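Local coordinates for acyl-coenzyme A oxidase (Caenorhabditis elegans, PDB 5K3H) that catalyses the FAD-dependent desaturation of acyl-CoA to (2E)-enoyl-CoA, with release of hydrogen peroxide, in the first step of peroxisomal beta-oxidation, at the interface of chains A and B. Residues are numbered along the deposited sequence; one frame, centred on the assembly and turned at random. Chains: chain A/B, Acyl-coenzyme A oxidase.

Contact 1: the interface of chains A and B. Residues chain A 509, 526-530, 533; chain B 338, 597, 601.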
loop_
_atom_site.group_PDB
_atom_site.type_symbol
_atom_site.label_atom_id
_atom_site.label_comp_id
_atom_site.label_asym_id
_atom_site.label_seq_id
_atom_site.Cartn_x
_atom_site.Cartn_y
_atom_site.Cartn_z
ATOM N N LYS A 509 -16.462 -10.416 27.163
ATOM C CA LYS A 509 -15.210 -11.165 27.232
ATOM C C LYS A 509 -14.266 -10.518 28.233
ATOM O O LYS A 509 -13.696 -11.194 29.098
ATOM C CB LYS A 509 -14.532 -11.237 25.861
ATOM C CG LYS A 509 -13.141 -11.900 25.919
ATOM C CD LYS A 509 -12.436 -11.884 24.585
ATOM C CE LYS A 509 -11.117 -12.674 24.628
ATOM N NZ LYS A 509 -10.510 -12.787 23.263
ATOM N N LYS A 526 -6.001 -9.240 26.419
ATOM C CA LYS A 526 -6.517 -10.493 25.882
ATOM C C LYS A 526 -7.822 -10.302 25.126
ATOM O O LYS A 526 -8.276 -11.241 24.460
ATOM C CB LYS A 526 -6.716 -11.508 27.013
ATOM C CG LYS A 526 -5.418 -12.054 27.566
ATOM C CD LYS A 526 -5.640 -13.188 28.526
ATOM C CE LYS A 526 -4.307 -13.761 28.977
ATOM N NZ LYS A 526 -4.478 -14.923 29.891
ATOM N N SER A 527 -8.456 -9.139 25.254
ATOM C CA SER A 527 -9.702 -8.827 24.568
ATOM C C SER A 527 -9.543 -7.780 23.471
ATOM O O SER A 527 -10.532 -7.463 22.794
ATOM C CB SER A 527 -10.741 -8.338 25.582
ATOM O OG SER A 527 -10.893 -9.285 26.615
ATOM N N SER A 528 -8.323 -7.260 23.257
ATOM C CA SER A 528 -8.167 -5.994 22.540
ATOM C C SER A 528 -8.525 -6.094 21.056
ATOM O O SER A 528 -9.044 -5.128 20.486
ATOM C CB SER A 528 -6.743 -5.473 22.705
ATOM O OG SER A 528 -5.788 -6.471 22.387
ATOM N N VAL A 529 -8.279 -7.234 20.411
ATOM C CA VAL A 529 -8.670 -7.357 19.009
ATOM C C VAL A 529 -10.193 -7.364 18.875
ATOM O O VAL A 529 -10.755 -6.704 17.992
ATOM C CB VAL A 529 -8.010 -8.597 18.377
ATOM C CG1 VAL A 529 -8.576 -8.858 16.997
ATOM C CG2 VAL A 529 -6.493 -8.397 18.276
ATOM N N GLU A 530 -10.889 -8.098 19.754
ATOM C CA GLU A 530 -12.354 -8.095 19.752
ATOM C C GLU A 530 -12.902 -6.714 20.078
ATOM O O GLU A 530 -13.913 -6.289 19.506
ATOM C CB GLU A 530 -12.873 -9.133 20.740
ATOM C CG GLU A 530 -12.569 -10.564 20.339
ATOM C CD GLU A 530 -13.393 -11.019 19.138
ATOM O OE1 GLU A 530 -14.620 -10.768 19.129
ATOM O OE2 GLU A 530 -12.826 -11.614 18.197
ATOM N N ARG A 533 -12.581 -4.563 16.844
ATOM C CA ARG A 533 -13.669 -4.892 15.937
ATOM C C ARG A 533 -14.926 -4.133 16.335
ATOM O O ARG A 533 -15.628 -3.584 15.472
ATOM C CB ARG A 533 -13.899 -6.409 15.929
ATOM C CG ARG A 533 -12.785 -7.190 15.211
ATOM C CD ARG A 533 -12.882 -8.733 15.340
ATOM N NE ARG A 533 -11.823 -9.398 14.556
ATOM C CZ ARG A 533 -11.312 -10.601 14.839
ATOM N NH1 ARG A 533 -11.737 -11.284 15.887
ATOM N NH2 ARG A 533 -10.347 -11.118 14.095
ATOM N N GLN B 338 -1.640 -8.000 22.056
ATOM C CA GLN B 338 -2.369 -8.926 21.193
ATOM C C GLN B 338 -2.607 -8.304 19.829
ATOM O O GLN B 338 -2.544 -8.971 18.787
ATOM C CB GLN B 338 -3.700 -9.295 21.832
ATOM C CG GLN B 338 -4.454 -10.371 21.056
ATOM C CD GLN B 338 -5.845 -10.586 21.585
ATOM O OE1 GLN B 338 -6.708 -9.722 21.473
ATOM N NE2 GLN B 338 -6.063 -11.740 22.200
ATOM N N ARG B 597 -12.054 -18.310 17.002
ATOM C CA ARG B 597 -11.478 -17.086 17.563
ATOM C C ARG B 597 -10.582 -17.375 18.760
ATOM O O ARG B 597 -9.501 -16.794 18.890
ATOM C CB ARG B 597 -12.584 -16.118 17.976
ATOM C CG ARG B 597 -13.403 -15.597 16.847
ATOM C CD ARG B 597 -14.527 -14.715 17.354
ATOM N NE ARG B 597 -15.283 -14.134 16.249
ATOM C CZ ARG B 597 -16.569 -14.373 15.994
ATOM N NH1 ARG B 597 -17.272 -15.186 16.782
ATOM N NH2 ARG B 597 -17.158 -13.772 14.955
ATOM N N TYR B 601 -6.568 -16.549 19.110
ATOM C CA TYR B 601 -5.890 -15.838 20.186
ATOM C C TYR B 601 -4.935 -16.745 20.963
ATOM O O TYR B 601 -3.866 -16.287 21.391
ATOM C CB TYR B 601 -6.935 -15.190 21.088
ATOM C CG TYR B 601 -7.810 -14.258 20.283
ATOM C CD1 TYR B 601 -7.239 -13.366 19.388
ATOM C CD2 TYR B 601 -9.193 -14.266 20.406
ATOM C CE1 TYR B 601 -8.020 -12.511 18.619
ATOM C CE2 TYR B 601 -9.987 -13.416 19.642
ATOM C CZ TYR B 601 -9.386 -12.542 18.750
ATOM O OH TYR B 601 -10.122 -11.687 17.992
HETATM O O HOH W 1 -9.270 -10.497 21.325
#

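Contact 2: the interface of chains A and B. Residues chain A 521-522; chain B 325-327.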
loop_
_atom_site.group_PDB
_atom_site.type_symbol
_atom_site.label_atom_id
_atom_site.label_comp_id
_atom_site.label_asym_id
_atom_site.label_seq_id
_atom_site.Cartn_x
_atom_site.Cartn_y
_atom_site.Cartn_z
ATOM N N GLU A 521 -5.655 -5.061 33.378
ATOM C CA GLU A 521 -4.943 -4.680 32.165
ATOM C C GLU A 521 -4.621 -5.892 31.297
ATOM O O GLU A 521 -4.484 -5.743 30.075
ATOM C CB GLU A 521 -3.675 -3.890 32.526
ATOM C CG GLU A 521 -3.916 -2.696 33.496
ATOM C CD GLU A 521 -3.560 -3.036 34.962
ATOM O OE1 GLU A 521 -3.918 -4.172 35.394
ATOM O OE2 GLU A 521 -2.938 -2.178 35.682
ATOM N N ILE A 522 -4.490 -7.086 31.898
ATOM C CA ILE A 522 -4.258 -8.317 31.135
ATOM C C ILE A 522 -5.547 -8.814 30.485
ATOM O O ILE A 522 -5.536 -9.308 29.345
ATOM C CB ILE A 522 -3.626 -9.394 32.036
ATOM C CG1 ILE A 522 -2.207 -8.983 32.436
ATOM C CG2 ILE A 522 -3.575 -10.753 31.337
ATOM C CD1 ILE A 522 -1.507 -10.007 33.312
ATOM N N ILE B 325 0.940 -2.169 29.875
ATOM C CA ILE B 325 -0.159 -3.081 30.137
ATOM C C ILE B 325 -0.427 -2.895 31.621
ATOM O O ILE B 325 -1.207 -2.016 31.994
ATOM C CB ILE B 325 0.159 -4.532 29.723
ATOM C CG1 ILE B 325 0.266 -4.612 28.189
ATOM C CG2 ILE B 325 -0.910 -5.488 30.214
ATOM C CD1 ILE B 325 0.799 -5.930 27.642
ATOM N N ASP B 326 0.299 -3.609 32.484
ATOM C CA ASP B 326 0.224 -3.338 33.918
ATOM C C ASP B 326 0.799 -1.963 34.243
ATOM O O ASP B 326 1.933 -1.647 33.881
ATOM C CB ASP B 326 0.941 -4.432 34.716
ATOM C CG ASP B 326 0.770 -4.265 36.228
ATOM O OD1 ASP B 326 0.914 -3.121 36.717
ATOM O OD2 ASP B 326 0.427 -5.249 36.922
ATOM N N LYS B 327 0.014 -1.155 34.957
ATOM C CA LYS B 327 0.330 0.250 35.195
ATOM C C LYS B 327 1.399 0.430 36.260
ATOM O O LYS B 327 1.906 1.547 36.430
ATOM C CB LYS B 327 -0.934 1.020 35.627
ATOM C CG LYS B 327 -2.049 0.969 34.592
ATOM C CD LYS B 327 -1.836 1.915 33.406
ATOM C CE LYS B 327 -2.927 1.685 32.359
ATOM N NZ LYS B 327 -2.733 2.470 31.121
#

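Contact 1: the interface of chains A and B
B:Tyr601, from helix 590-616, lays its ring against A:Val529 and A:Glu530 in the first turn of helix 528-553. CE1 of its ring lies 3.9 Å from CB of A:Val529, and CE2 faces the CG methylene of A:Glu530. A:Val529 also turns CG2 toward CG of B:Gln338, whose side chain crosses it at about a right angle. CG1 of the same valine touches the phenol OH of B:Tyr601 and also covers one face of the A:Arg533 guanidinium, over its centre. Beyond this core, the B:Gln338 amide caps the start of the helix: OE1 accepts the backbone N of A:Val529 at 3.1 Å, in a nearly straight bond (168° at H). OE1 also meets a water at 2.7 Å, and that water, poised above one face of the tyrosine ring, reaches the backbone N of A:Glu530. At the rim, the phenol OH of B:Tyr601 donates to carboxylate OE2 of A:Glu530 (2.7 Å), which receives it on its anti lone pair. The bend at chi2 (-71°) folds the glutamate back to this hydroxyl. Within chain A, NH1 of A:Arg533 makes a salt bridge to the same OE2, from above the carboxylate plane, and can also donate a hydrogen bond across the interface to the tyrosine OH (2.7 Å). The valine–tyrosine packing and the bonds of B:Gln338 and B:Tyr601 join the homodimer's subunits and may steady A:Arg533, a residue of the shared ATP site.

Contact 2: the interface of chains A and B
With chi1 at -51°, A:Glu521 sets CG beside its own backbone N, and a bend at chi2 (100°) then turns the carboxylate toward the backbone of B:Ile325 to B:Lys327. This is a helix-to-loop contact in the acyl-CoA oxidase homodimer: the short helix 520-525 of one subunit meets a loop segment of the other. The aliphatic part of the glutamate lies alongside the loop, its CB 3.9 Å from CG2 of B:Ile325. That methyl branch, held anti to the isoleucine backbone N, also faces the main-chain O of A:Glu521 at 3.6 Å. Farther along the side chain, carboxylate carbon CD packs near CA of B:Asp326. OE2 accepts a hydrogen bond from the backbone N of B:Lys327 at 3.2 Å, with an angle of 164° at H. The donor approaches from above the carboxylate plane, tilted well away from it. CG of B:Lys327 comes within 3.4 Å of OE2, whereas its side-chain NZ remains 6.5 Å away; the bond to the glutamate comes from the lysine main chain. OD1 of B:Asp326 stands 4.1 Å from OE2, and the proximity of two acidic groups may be mildly unfavourable. Replacing A:Glu521 with alanine would probably leave the B:Lys327 amide without this acceptor and open a gap beside the loop where CG and the carboxylate had packed. A:Ile522 adds a smaller buried surface next to B:Ile325.

About 15 Å separates the C-alpha centres of contact 1 and contact 2. They share no residue, but most of their chain A parts follow closely in sequence: helix 520-525 serves contact 2, and A:Lys526 and A:Ser527, which belong to contact 1, join it to helix 528-553; A:Lys509 comes from the preceding helix 488-515. In chain B, the loop of contact 2 lies about ten residues ahead of helix 338-367, which starts at the glutamine of contact 1; helix 590-616 takes part in contact 1 alone. Neighbouring segments of one subunit thus touch its partner at two places, and the two-fold symmetry repeats both contacts with chains exchanged.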